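PDB 4PQH: glutathione transferase lambda1, which probably acts as a glutathione-dependent thiol transferase of the plant lambda class, binding glutathione in its thioredoxin-like N-terminal domain. Local coordinates for residues Gly145-Ser156 with Ile194-Trp204; Pro162-Asp172 with Trp204-Glu212. All coordinates share one frame; numbering follows the deposited sequence.

Interaction 1: Gly145-Ser156 with Ile194-Trp204; sequences GAAFDYIETALS and ITAGRPKLAAW
Glu-152 on helix 145-154 grips the first turn of helix 199-204 by its backbone. Its OE1 accepts from Leu-201 N at 2.7 Å, and its OE2 accepts from Lys-200 N at 2.9 Å through the syn lone pair. The carboxylate gets there because CG is anti to the backbone N (chi1 176°) and the chain then bends at chi2. Two N-H groups of the first helical turn thus have a side-chain acceptor, which probably also suits the positive end of the helix dipole.

Beside it, Arg-198 at the N-cap position reaches back along helix 145-154. NE meets Asp-149 OD1 at 2.8 Å and NH2 meets the same oxygen at 3.0 Å, a side-on salt bridge to one atom. Phe-148 CB lies over one face of the guanidinium. A methionine in place of Arg-198 would probably leave the Asp-149 carboxylate without its charged mate.

This is a crossing of two helices of the all-helical C-terminal domain of the GST fold, their segment axes 80° apart. Next to these polar groups the contact is apolar. Ile-194 CG2 sits over one face of the Phe-148 ring in a CH-pi contact, and Leu-201 CD2 touches Phe-148 CD1 at 3.6 Å. Leu-155 CD2 packs against Trp-204 CD1, also at 3.6 Å.

In the second shell, Arg-198 NH1 donates to Ile-194 O at 2.9 Å and NH2 bonds Tyr-192 OH, which hold the guanidinium in place. The Phe-148 ring also meets Phe-129 of helix 113-137 edge-to-face.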
loop_
_atom_site.group_PDB
_atom_site.type_symbol
_atom_site.label_atom_id
_atom_site.label_comp_id
_atom_site.label_asym_id
_atom_site.label_seq_id
_atom_site.Cartn_x
_atom_site.Cartn_y
_atom_site.Cartn_z
ATOM N N GLY A 145 -19.981 4.945 3.204
ATOM C CA GLY A 145 -20.827 4.487 2.113
ATOM C C GLY A 145 -20.598 5.272 0.836
ATOM O O GLY A 145 -20.427 4.688 -0.237
ATOM N N ALA A 146 -20.575 6.596 0.948
ATOM C CA ALA A 146 -20.330 7.460 -0.202
ATOM C C ALA A 146 -18.956 7.194 -0.801
ATOM O O ALA A 146 -18.789 7.216 -2.019
ATOM C CB ALA A 146 -20.452 8.914 0.203
ATOM N N ALA A 147 -17.980 6.920 0.053
ATOM C CA ALA A 147 -16.624 6.655 -0.410
ATOM C C ALA A 147 -16.573 5.347 -1.183
ATOM O O ALA A 147 -15.944 5.253 -2.250
ATOM C CB ALA A 147 -15.661 6.622 0.766
ATOM N N PHE A 148 -17.242 4.330 -0.661
ATOM C CA PHE A 148 -17.261 3.052 -1.365
ATOM C C PHE A 148 -18.148 3.090 -2.604
ATOM O O PHE A 148 -17.924 2.329 -3.550
ATOM C CB PHE A 148 -17.596 1.894 -0.420
ATOM C CG PHE A 148 -16.422 1.436 0.397
ATOM C CD1 PHE A 148 -15.454 0.619 -0.177
ATOM C CD2 PHE A 148 -16.260 1.843 1.716
ATOM C CE1 PHE A 148 -14.358 0.194 0.550
ATOM C CE2 PHE A 148 -15.160 1.415 2.455
ATOM C CZ PHE A 148 -14.208 0.593 1.865
ATOM N N ASP A 149 -19.133 3.979 -2.619
ATOM C CA ASP A 149 -19.901 4.244 -3.834
ATOM C C ASP A 149 -18.993 4.821 -4.923
ATOM O O ASP A 149 -19.088 4.436 -6.100
ATOM C CB ASP A 149 -21.049 5.212 -3.556
ATOM C CG ASP A 149 -22.188 4.567 -2.814
ATOM O OD1 ASP A 149 -22.217 3.320 -2.715
ATOM O OD2 ASP A 149 -23.062 5.318 -2.337
ATOM N N TYR A 150 -18.098 5.722 -4.537
ATOM C CA TYR A 150 -17.152 6.300 -5.485
ATOM C C TYR A 150 -16.268 5.200 -6.075
ATOM O O TYR A 150 -16.025 5.161 -7.284
ATOM C CB TYR A 150 -16.297 7.381 -4.816
ATOM C CG TYR A 150 -15.365 8.090 -5.771
ATOM C CD1 TYR A 150 -14.116 7.561 -6.074
ATOM C CD2 TYR A 150 -15.737 9.283 -6.378
ATOM C CE1 TYR A 150 -13.261 8.200 -6.955
ATOM C CE2 TYR A 150 -14.888 9.934 -7.255
ATOM C CZ TYR A 150 -13.651 9.386 -7.542
ATOM O OH TYR A 150 -12.802 10.028 -8.419
ATOM N N ILE A 151 -15.796 4.307 -5.218
ATOM C CA ILE A 151 -14.961 3.188 -5.640
ATOM C C ILE A 151 -15.713 2.257 -6.600
ATOM O O ILE A 151 -15.178 1.843 -7.637
ATOM C CB ILE A 151 -14.445 2.391 -4.412
ATOM C CG1 ILE A 151 -13.518 3.271 -3.564
ATOM C CG2 ILE A 151 -13.757 1.099 -4.834
ATOM C CD1 ILE A 151 -12.358 3.846 -4.340
ATOM N N GLU A 152 -16.962 1.947 -6.260
ATOM C CA GLU A 152 -17.793 1.072 -7.081
ATOM C C GLU A 152 -17.967 1.667 -8.472
ATOM O O GLU A 152 -17.827 0.967 -9.488
ATOM C CB GLU A 152 -19.154 0.850 -6.408
ATOM C CG GLU A 152 -20.126 0.025 -7.239
ATOM C CD GLU A 152 -19.743 -1.435 -7.322
ATOM O OE1 GLU A 152 -18.870 -1.885 -6.551
ATOM O OE2 GLU A 152 -20.331 -2.134 -8.173
ATOM N N THR A 153 -18.242 2.965 -8.523
ATOM C CA THR A 153 -18.407 3.657 -9.794
ATOM C C THR A 153 -17.101 3.670 -10.587
ATOM O O THR A 153 -17.099 3.410 -11.791
ATOM C CB THR A 153 -18.936 5.091 -9.594
ATOM O OG1 THR A 153 -20.267 5.027 -9.069
ATOM C CG2 THR A 153 -18.958 5.847 -10.916
ATOM N N ALA A 154 -15.991 3.939 -9.911
ATOM C CA ALA A 154 -14.685 3.941 -10.568
ATOM C C ALA A 154 -14.377 2.592 -11.211
ATOM O O ALA A 154 -13.784 2.533 -12.280
ATOM C CB ALA A 154 -13.592 4.319 -9.588
ATOM N N LEU A 155 -14.803 1.511 -10.572
ATOM C CA LEU A 155 -14.555 0.171 -11.099
ATOM C C LEU A 155 -15.356 -0.166 -12.362
ATOM O O LEU A 155 -15.104 -1.186 -13.002
ATOM C CB LEU A 155 -14.799 -0.866 -10.010
ATOM C CG LEU A 155 -13.675 -0.912 -8.970
ATOM C CD1 LEU A 155 -14.158 -1.664 -7.738
ATOM C CD2 LEU A 155 -12.403 -1.550 -9.541
ATOM N N SER A 156 -16.301 0.702 -12.715
ATOM C CA SER A 156 -17.128 0.504 -13.901
ATOM C C SER A 156 -16.577 1.261 -15.113
ATOM O O SER A 156 -17.116 1.163 -16.215
ATOM C CB SER A 156 -18.568 0.949 -13.618
ATOM O OG SER A 156 -18.973 0.590 -12.304
ATOM N N ILE A 194 -19.552 -3.543 3.228
ATOM C CA ILE A 194 -19.258 -2.715 2.066
ATOM C C ILE A 194 -19.607 -3.375 0.730
ATOM O O ILE A 194 -19.836 -2.672 -0.255
ATOM C CB ILE A 194 -17.782 -2.264 2.031
ATOM C CG1 ILE A 194 -16.839 -3.460 1.862
ATOM C CG2 ILE A 194 -17.460 -1.452 3.278
ATOM C CD1 ILE A 194 -15.399 -3.066 1.722
ATOM N N THR A 195 -19.664 -4.706 0.690
ATOM C CA THR A 195 -19.953 -5.409 -0.564
ATOM C C THR A 195 -21.438 -5.394 -0.910
ATOM O O THR A 195 -21.811 -5.686 -2.050
ATOM C CB THR A 195 -19.463 -6.879 -0.568
ATOM O OG1 THR A 195 -20.213 -7.655 0.376
ATOM C CG2 THR A 195 -17.976 -6.961 -0.262
ATOM N N ALA A 196 -22.285 -5.085 0.067
ATOM C CA ALA A 196 -23.725 -5.092 -0.173
ATOM C C ALA A 196 -24.127 -4.001 -1.162
ATOM O O ALA A 196 -23.961 -2.811 -0.896
ATOM C CB ALA A 196 -24.482 -4.954 1.131
ATOM N N GLY A 197 -24.623 -4.415 -2.324
ATOM C CA GLY A 197 -25.011 -3.481 -3.362
ATOM C C GLY A 197 -23.855 -2.974 -4.209
ATOM O O GLY A 197 -24.033 -2.068 -5.022
ATOM N N ARG A 198 -22.669 -3.542 -4.011
ATOM C CA ARG A 198 -21.469 -3.079 -4.702
ATOM C C ARG A 198 -20.731 -4.247 -5.350
ATOM O O ARG A 198 -19.678 -4.674 -4.880
ATOM C CB ARG A 198 -20.555 -2.311 -3.744
ATOM C CG ARG A 198 -21.209 -1.072 -3.147
ATOM C CD ARG A 198 -20.206 -0.133 -2.488
ATOM N NE ARG A 198 -20.910 0.975 -1.834
ATOM C CZ ARG A 198 -21.404 0.920 -0.597
ATOM N NH1 ARG A 198 -21.242 -0.176 0.137
ATOM N NH2 ARG A 198 -22.050 1.968 -0.093
ATOM N N PRO A 199 -21.295 -4.774 -6.444
ATOM C CA PRO A 199 -20.765 -5.998 -7.047
ATOM C C PRO A 199 -19.366 -5.853 -7.660
ATOM O O PRO A 199 -18.594 -6.806 -7.615
ATOM C CB PRO A 199 -21.808 -6.332 -8.115
ATOM C CG PRO A 199 -22.485 -5.036 -8.422
ATOM C CD PRO A 199 -22.507 -4.290 -7.131
ATOM N N LYS A 200 -19.041 -4.694 -8.220
ATOM C CA LYS A 200 -17.715 -4.494 -8.799
ATOM C C LYS A 200 -16.660 -4.492 -7.692
ATOM O O LYS A 200 -15.562 -5.033 -7.853
ATOM C CB LYS A 200 -17.660 -3.187 -9.593
ATOM C CG LYS A 200 -18.546 -3.148 -10.832
ATOM C CD LYS A 200 -17.883 -3.811 -12.011
ATOM C CE LYS A 200 -18.734 -3.686 -13.264
ATOM N NZ LYS A 200 -18.183 -4.532 -14.352
ATOM N N LEU A 201 -16.991 -3.856 -6.572
ATOM C CA LEU A 201 -16.121 -3.853 -5.413
ATOM C C LEU A 201 -15.958 -5.253 -4.836
ATOM O O LEU A 201 -14.847 -5.663 -4.496
ATOM C CB LEU A 201 -16.696 -2.922 -4.349
ATOM C CG LEU A 201 -15.990 -2.976 -2.997
ATOM C CD1 LEU A 201 -14.556 -2.492 -3.115
ATOM C CD2 LEU A 201 -16.755 -2.144 -2.007
ATOM N N ALA A 202 -17.063 -5.984 -4.714
ATOM C CA ALA A 202 -16.989 -7.354 -4.215
ATOM C C ALA A 202 -16.058 -8.190 -5.103
ATOM O O ALA A 202 -15.218 -8.948 -4.605
ATOM C CB ALA A 202 -18.382 -7.977 -4.138
ATOM N N ALA A 203 -16.187 -8.025 -6.421
ATOM C CA ALA A 203 -15.330 -8.734 -7.365
ATOM C C ALA A 203 -13.860 -8.307 -7.238
ATOM O O ALA A 203 -12.953 -9.138 -7.301
ATOM C CB ALA A 203 -15.825 -8.517 -8.796
ATOM N N TRP A 204 -13.633 -7.008 -7.054
ATOM C CA TRP A 204 -12.285 -6.473 -6.886
ATOM C C TRP A 204 -11.614 -7.110 -5.671
ATOM O O TRP A 204 -10.459 -7.525 -5.729
ATOM C CB TRP A 204 -12.343 -4.951 -6.731
ATOM C CG TRP A 204 -11.000 -4.290 -6.617
ATOM C CD1 TRP A 204 -10.252 -3.774 -7.634
ATOM C CD2 TRP A 204 -10.260 -4.050 -5.412
ATOM N NE1 TRP A 204 -9.083 -3.244 -7.144
ATOM C CE2 TRP A 204 -9.069 -3.389 -5.781
ATOM C CE3 TRP A 204 -10.490 -4.333 -4.060
ATOM C CZ2 TRP A 204 -8.103 -3.017 -4.843
ATOM C CZ3 TRP A 204 -9.534 -3.954 -3.133
ATOM C CH2 TRP A 204 -8.359 -3.302 -3.527
HETATM O O HOH W 1 -16.121 -2.688 -15.258
#

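Interaction 2: Pro162-Asp172 with Trp204-Glu212; sequences PFFLGQFSLVD and WIEEMNKVE. Unlike the reference sequence in segment 204-212: Val-211 (reference Ile).
Trp-204 turns its indole N-H to Asp-172, and the ring of Phe-163 stands nearly upright to the plane of the same indole. The Phe-163 edge points toward the indole face in an offset edge-to-face pair, planes 79° apart. Phe-164 meets the indole obliquely, with CE2 3.7 Å from Trp-204 NE1. The three rings form an aromatic cluster.

The bond from Trp-204 NE1 to Asp-172 OD1 is 2.9 Å long and nearly straight (169°). It leaves in the indole plane and reaches the oxygen on its anti side, somewhat out of the carboxylate plane. The syn lone pair of the same OD1 takes Phe-164 N at 2.9 Å. OD2 accepts from Ser-169 N at 2.8 Å, and Ser-169 OG in turn accepts from Val-171 N, so Ser-169 and Asp-172 form a capping box at the start of the helix. Three N-H donors thus fix the rotation of this buried carboxylate.

Met-208 bends at chi2 and chi3, which brings its sulfur to the CE1 corners of two phenylalanines. In the conformer described, SD is 3.6 Å from Phe-168 CE1, at the edge of that ring, and 3.6 Å from Phe-163 CE1, in an oblique approach. Both are Met-aromatic contacts. Glu-207 CB lies against Phe-163 CZ at 3.8 Å, while its OE2 forms a salt bridge with Lys-210 NZ.

The contact joins the end of helix 199-208 to the loop that leads into helix 170-190. Trp-204 leans on Ile-179 and Met-208 on Ala-176 of that helix, and Phe-164 packs on Leu-122 of helix 113-137.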
loop_
_atom_site.group_PDB
_atom_site.type_symbol
_atom_site.label_atom_id
_atom_site.label_comp_id
_atom_site.label_asym_id
_atom_site.label_seq_id
_atom_site.Cartn_x
_atom_site.Cartn_y
_atom_site.Cartn_z
ATOM N N PRO A 162 -10.887 -6.574 -14.056
ATOM C CA PRO A 162 -11.655 -6.348 -12.827
ATOM C C PRO A 162 -11.056 -5.284 -11.914
ATOM O O PRO A 162 -11.606 -5.011 -10.840
ATOM C CB PRO A 162 -11.609 -7.720 -12.150
ATOM C CG PRO A 162 -10.283 -8.281 -12.549
ATOM C CD PRO A 162 -10.018 -7.762 -13.948
ATOM N N PHE A 163 -9.952 -4.686 -12.339
ATOM C CA PHE A 163 -9.212 -3.746 -11.494
ATOM C C PHE A 163 -9.493 -2.313 -11.906
ATOM O O PHE A 163 -10.228 -2.072 -12.852
ATOM C CB PHE A 163 -7.722 -4.085 -11.555
ATOM C CG PHE A 163 -7.406 -5.433 -10.978
ATOM C CD1 PHE A 163 -7.523 -5.666 -9.618
ATOM C CD2 PHE A 163 -7.024 -6.480 -11.791
ATOM C CE1 PHE A 163 -7.234 -6.917 -9.093
ATOM C CE2 PHE A 163 -6.732 -7.719 -11.262
ATOM C CZ PHE A 163 -6.848 -7.941 -9.921
ATOM N N PHE A 164 -8.959 -1.346 -11.163
ATOM C CA PHE A 164 -9.297 0.052 -11.423
ATOM C C PHE A 164 -9.014 0.521 -12.845
ATOM O O PHE A 164 -9.816 1.250 -13.427
ATOM C CB PHE A 164 -8.614 0.994 -10.427
ATOM C CG PHE A 164 -9.224 0.975 -9.052
ATOM C CD1 PHE A 164 -10.469 1.535 -8.827
ATOM C CD2 PHE A 164 -8.544 0.399 -7.995
ATOM C CE1 PHE A 164 -11.030 1.520 -7.557
ATOM C CE2 PHE A 164 -9.091 0.391 -6.719
ATOM C CZ PHE A 164 -10.339 0.949 -6.505
ATOM N N LEU A 165 -7.887 0.089 -13.408
ATOM C CA LEU A 165 -7.545 0.454 -14.780
ATOM C C LEU A 165 -7.765 -0.717 -15.726
ATOM O O LEU A 165 -7.119 -0.815 -16.762
ATOM C CB LEU A 165 -6.098 0.933 -14.860
ATOM C CG LEU A 165 -5.738 2.005 -13.829
ATOM C CD1 LEU A 165 -4.295 2.403 -14.051
ATOM C CD2 LEU A 165 -6.674 3.211 -13.914
ATOM N N GLY A 166 -8.696 -1.595 -15.376
ATOM C CA GLY A 166 -8.921 -2.813 -16.136
ATOM C C GLY A 166 -7.946 -3.876 -15.665
ATOM O O GLY A 166 -8.244 -4.679 -14.780
ATOM N N GLN A 167 -6.756 -3.876 -16.244
ATOM C CA GLN A 167 -5.747 -4.794 -15.754
ATOM C C GLN A 167 -5.070 -4.238 -14.497
ATOM O O GLN A 167 -5.094 -3.025 -14.219
ATOM C CB GLN A 167 -4.748 -5.167 -16.854
ATOM C CG GLN A 167 -5.337 -6.070 -17.964
ATOM C CD GLN A 167 -5.712 -7.465 -17.467
ATOM O OE1 GLN A 167 -4.845 -8.294 -17.192
ATOM N NE2 GLN A 167 -7.007 -7.731 -17.363
ATOM N N PHE A 168 -4.519 -5.153 -13.709
ATOM C CA PHE A 168 -3.895 -4.859 -12.417
ATOM C C PHE A 168 -2.839 -3.751 -12.502
ATOM O O PHE A 168 -2.031 -3.711 -13.438
ATOM C CB PHE A 168 -3.272 -6.156 -11.895
ATOM C CG PHE A 168 -2.714 -6.063 -10.508
ATOM C CD1 PHE A 168 -3.551 -6.045 -9.410
ATOM C CD2 PHE A 168 -1.343 -6.063 -10.303
ATOM C CE1 PHE A 168 -3.028 -5.962 -8.127
ATOM C CE2 PHE A 168 -0.815 -6.009 -9.017
ATOM C CZ PHE A 168 -1.667 -5.964 -7.930
ATOM N N SER A 169 -2.841 -2.847 -11.521
ATOM C CA SER A 169 -1.904 -1.727 -11.527
ATOM C C SER A 169 -1.606 -1.207 -10.136
ATOM O O SER A 169 -2.176 -1.654 -9.137
ATOM C CB SER A 169 -2.467 -0.567 -12.353
ATOM O OG SER A 169 -3.441 0.168 -11.608
ATOM N N LEU A 170 -0.725 -0.223 -10.096
ATOM C CA LEU A 170 -0.394 0.478 -8.864
ATOM C C LEU A 170 -1.605 1.058 -8.172
ATOM O O LEU A 170 -1.565 1.268 -6.960
ATOM C CB LEU A 170 0.585 1.610 -9.146
ATOM C CG LEU A 170 1.961 1.198 -9.654
ATOM C CD1 LEU A 170 2.754 2.435 -10.008
ATOM C CD2 LEU A 170 2.695 0.333 -8.626
ATOM N N VAL A 171 -2.667 1.353 -8.914
ATOM C CA VAL A 171 -3.854 1.926 -8.282
ATOM C C VAL A 171 -4.498 0.912 -7.336
ATOM O O VAL A 171 -4.915 1.251 -6.222
ATOM C CB VAL A 171 -4.906 2.425 -9.306
ATOM C CG1 VAL A 171 -6.081 3.084 -8.578
ATOM C CG2 VAL A 171 -4.289 3.402 -10.289
ATOM N N ASP A 172 -4.577 -0.339 -7.773
ATOM C CA ASP A 172 -5.131 -1.385 -6.920
ATOM C C ASP A 172 -4.257 -1.570 -5.683
ATOM O O ASP A 172 -4.754 -1.691 -4.562
ATOM C CB ASP A 172 -5.254 -2.690 -7.705
ATOM C CG ASP A 172 -5.943 -2.479 -9.015
ATOM O OD1 ASP A 172 -7.157 -2.202 -9.006
ATOM O OD2 ASP A 172 -5.242 -2.526 -10.048
ATOM N N TRP A 204 -13.633 -7.008 -7.054
ATOM C CA TRP A 204 -12.285 -6.473 -6.886
ATOM C C TRP A 204 -11.614 -7.110 -5.671
ATOM O O TRP A 204 -10.459 -7.525 -5.729
ATOM C CB TRP A 204 -12.343 -4.951 -6.731
ATOM C CG TRP A 204 -11.000 -4.290 -6.617
ATOM C CD1 TRP A 204 -10.252 -3.774 -7.634
ATOM C CD2 TRP A 204 -10.260 -4.050 -5.412
ATOM N NE1 TRP A 204 -9.083 -3.244 -7.144
ATOM C CE2 TRP A 204 -9.069 -3.389 -5.781
ATOM C CE3 TRP A 204 -10.490 -4.333 -4.060
ATOM C CZ2 TRP A 204 -8.103 -3.017 -4.843
ATOM C CZ3 TRP A 204 -9.534 -3.954 -3.133
ATOM C CH2 TRP A 204 -8.359 -3.302 -3.527
ATOM N N ILE A 205 -12.347 -7.202 -4.564
ATOM C CA ILE A 205 -11.801 -7.808 -3.365
ATOM C C ILE A 205 -11.457 -9.278 -3.618
ATOM O O ILE A 205 -10.378 -9.752 -3.235
ATOM C CB ILE A 205 -12.763 -7.630 -2.173
ATOM C CG1 ILE A 205 -12.877 -6.146 -1.798
ATOM C CG2 ILE A 205 -12.284 -8.449 -0.973
ATOM C CD1 ILE A 205 -14.015 -5.876 -0.848
ATOM N N GLU A 206 -12.361 -9.992 -4.291
ATOM C CA GLU A 206 -12.095 -11.390 -4.613
ATOM C C GLU A 206 -10.859 -11.548 -5.501
ATOM O O GLU A 206 -10.048 -12.453 -5.283
ATOM C CB GLU A 206 -13.309 -12.066 -5.260
ATOM C CG GLU A 206 -13.069 -13.535 -5.572
ATOM C CD GLU A 206 -14.317 -14.261 -6.018
ATOM O OE1 GLU A 206 -15.240 -13.603 -6.541
ATOM O OE2 GLU A 206 -14.372 -15.496 -5.843
ATOM N N GLU A 207 -10.704 -10.663 -6.480
ATOM C CA GLU A 207 -9.570 -10.756 -7.383
ATOM C C GLU A 207 -8.251 -10.370 -6.710
ATOM O O GLU A 207 -7.215 -10.989 -6.961
ATOM C CB GLU A 207 -9.840 -9.930 -8.633
ATOM C CG GLU A 207 -10.997 -10.502 -9.482
ATOM C CD GLU A 207 -10.802 -11.973 -9.840
ATOM O OE1 GLU A 207 -9.708 -12.330 -10.341
ATOM O OE2 GLU A 207 -11.737 -12.774 -9.600
ATOM N N MET A 208 -8.289 -9.356 -5.852
ATOM C CA MET A 208 -7.102 -8.986 -5.089
ATOM C C MET A 208 -6.646 -10.139 -4.220
ATOM O O MET A 208 -5.451 -10.419 -4.110
ATOM C CB MET A 208 -7.385 -7.779 -4.204
ATOM C CG MET A 208 -7.382 -6.476 -4.956
ATOM S SD MET A 208 -5.830 -6.167 -5.833
ATOM C CE MET A 208 -4.615 -6.355 -4.525
ATOM N N ASN A 209 -7.606 -10.818 -3.607
ATOM C CA ASN A 209 -7.277 -11.923 -2.715
ATOM C C ASN A 209 -6.677 -13.135 -3.414
ATOM O O ASN A 209 -6.191 -14.048 -2.758
ATOM C CB ASN A 209 -8.485 -12.340 -1.886
ATOM C CG ASN A 209 -8.815 -11.342 -0.795
ATOM O OD1 ASN A 209 -7.985 -10.517 -0.415
ATOM N ND2 ASN A 209 -10.026 -11.424 -0.276
ATOM N N LYS A 210 -6.717 -13.147 -4.746
ATOM C CA LYS A 210 -6.087 -14.218 -5.507
ATOM C C LYS A 210 -4.637 -13.887 -5.824
ATOM O O LYS A 210 -3.905 -14.719 -6.359
ATOM C CB LYS A 210 -6.838 -14.454 -6.814
ATOM C CG LYS A 210 -8.224 -15.005 -6.627
ATOM C CD LYS A 210 -8.996 -15.014 -7.933
ATOM C CE LYS A 210 -10.406 -15.487 -7.694
ATOM N NZ LYS A 210 -11.208 -15.471 -8.958
ATOM N N VAL A 211 -4.231 -12.659 -5.529
ATOM C CA VAL A 211 -2.881 -12.218 -5.850
ATOM C C VAL A 211 -1.952 -12.573 -4.698
ATOM O O VAL A 211 -1.966 -11.924 -3.646
ATOM C CB VAL A 211 -2.829 -10.698 -6.117
ATOM C CG1 VAL A 211 -1.401 -10.247 -6.389
ATOM C CG2 VAL A 211 -3.753 -10.318 -7.274
ATOM N N GLU A 212 -1.152 -13.609 -4.897
ATOM C CA GLU A 212 -0.314 -14.152 -3.839
ATOM C C GLU A 212 0.704 -13.134 -3.318
ATOM O O GLU A 212 0.989 -13.082 -2.114
ATOM C CB GLU A 212 0.379 -15.429 -4.327
ATOM C CG GLU A 212 1.046 -16.221 -3.226
ATOM C CD GLU A 212 0.087 -16.587 -2.102
ATOM O OE1 GLU A 212 -1.134 -16.703 -2.354
ATOM O OE2 GLU A 212 0.561 -16.762 -0.961
#

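Interactions 1 and 2 are two successive parts of one packing surface along helix 199-208. Their centres lie about 13 Å apart and they share Trp-204. In interaction 1 its indole meets Leu-155; in interaction 2 it meets the loop before helix 170-190. The apolar cores are continuous: Leu-155 CD2 is 3.7 Å from Phe-164 CD1, and Ile-151 CG2 is 3.8 Å from Phe-164 CZ. The segments alternate along the chain, so the two contacts interlock within the C-terminal helical region. Both lie away from the glutathione site, which includes Cys-36 and Ser-92. The centre of interaction 1 is about 19 Å from the centre of the chain, and interaction 2 lies closer in.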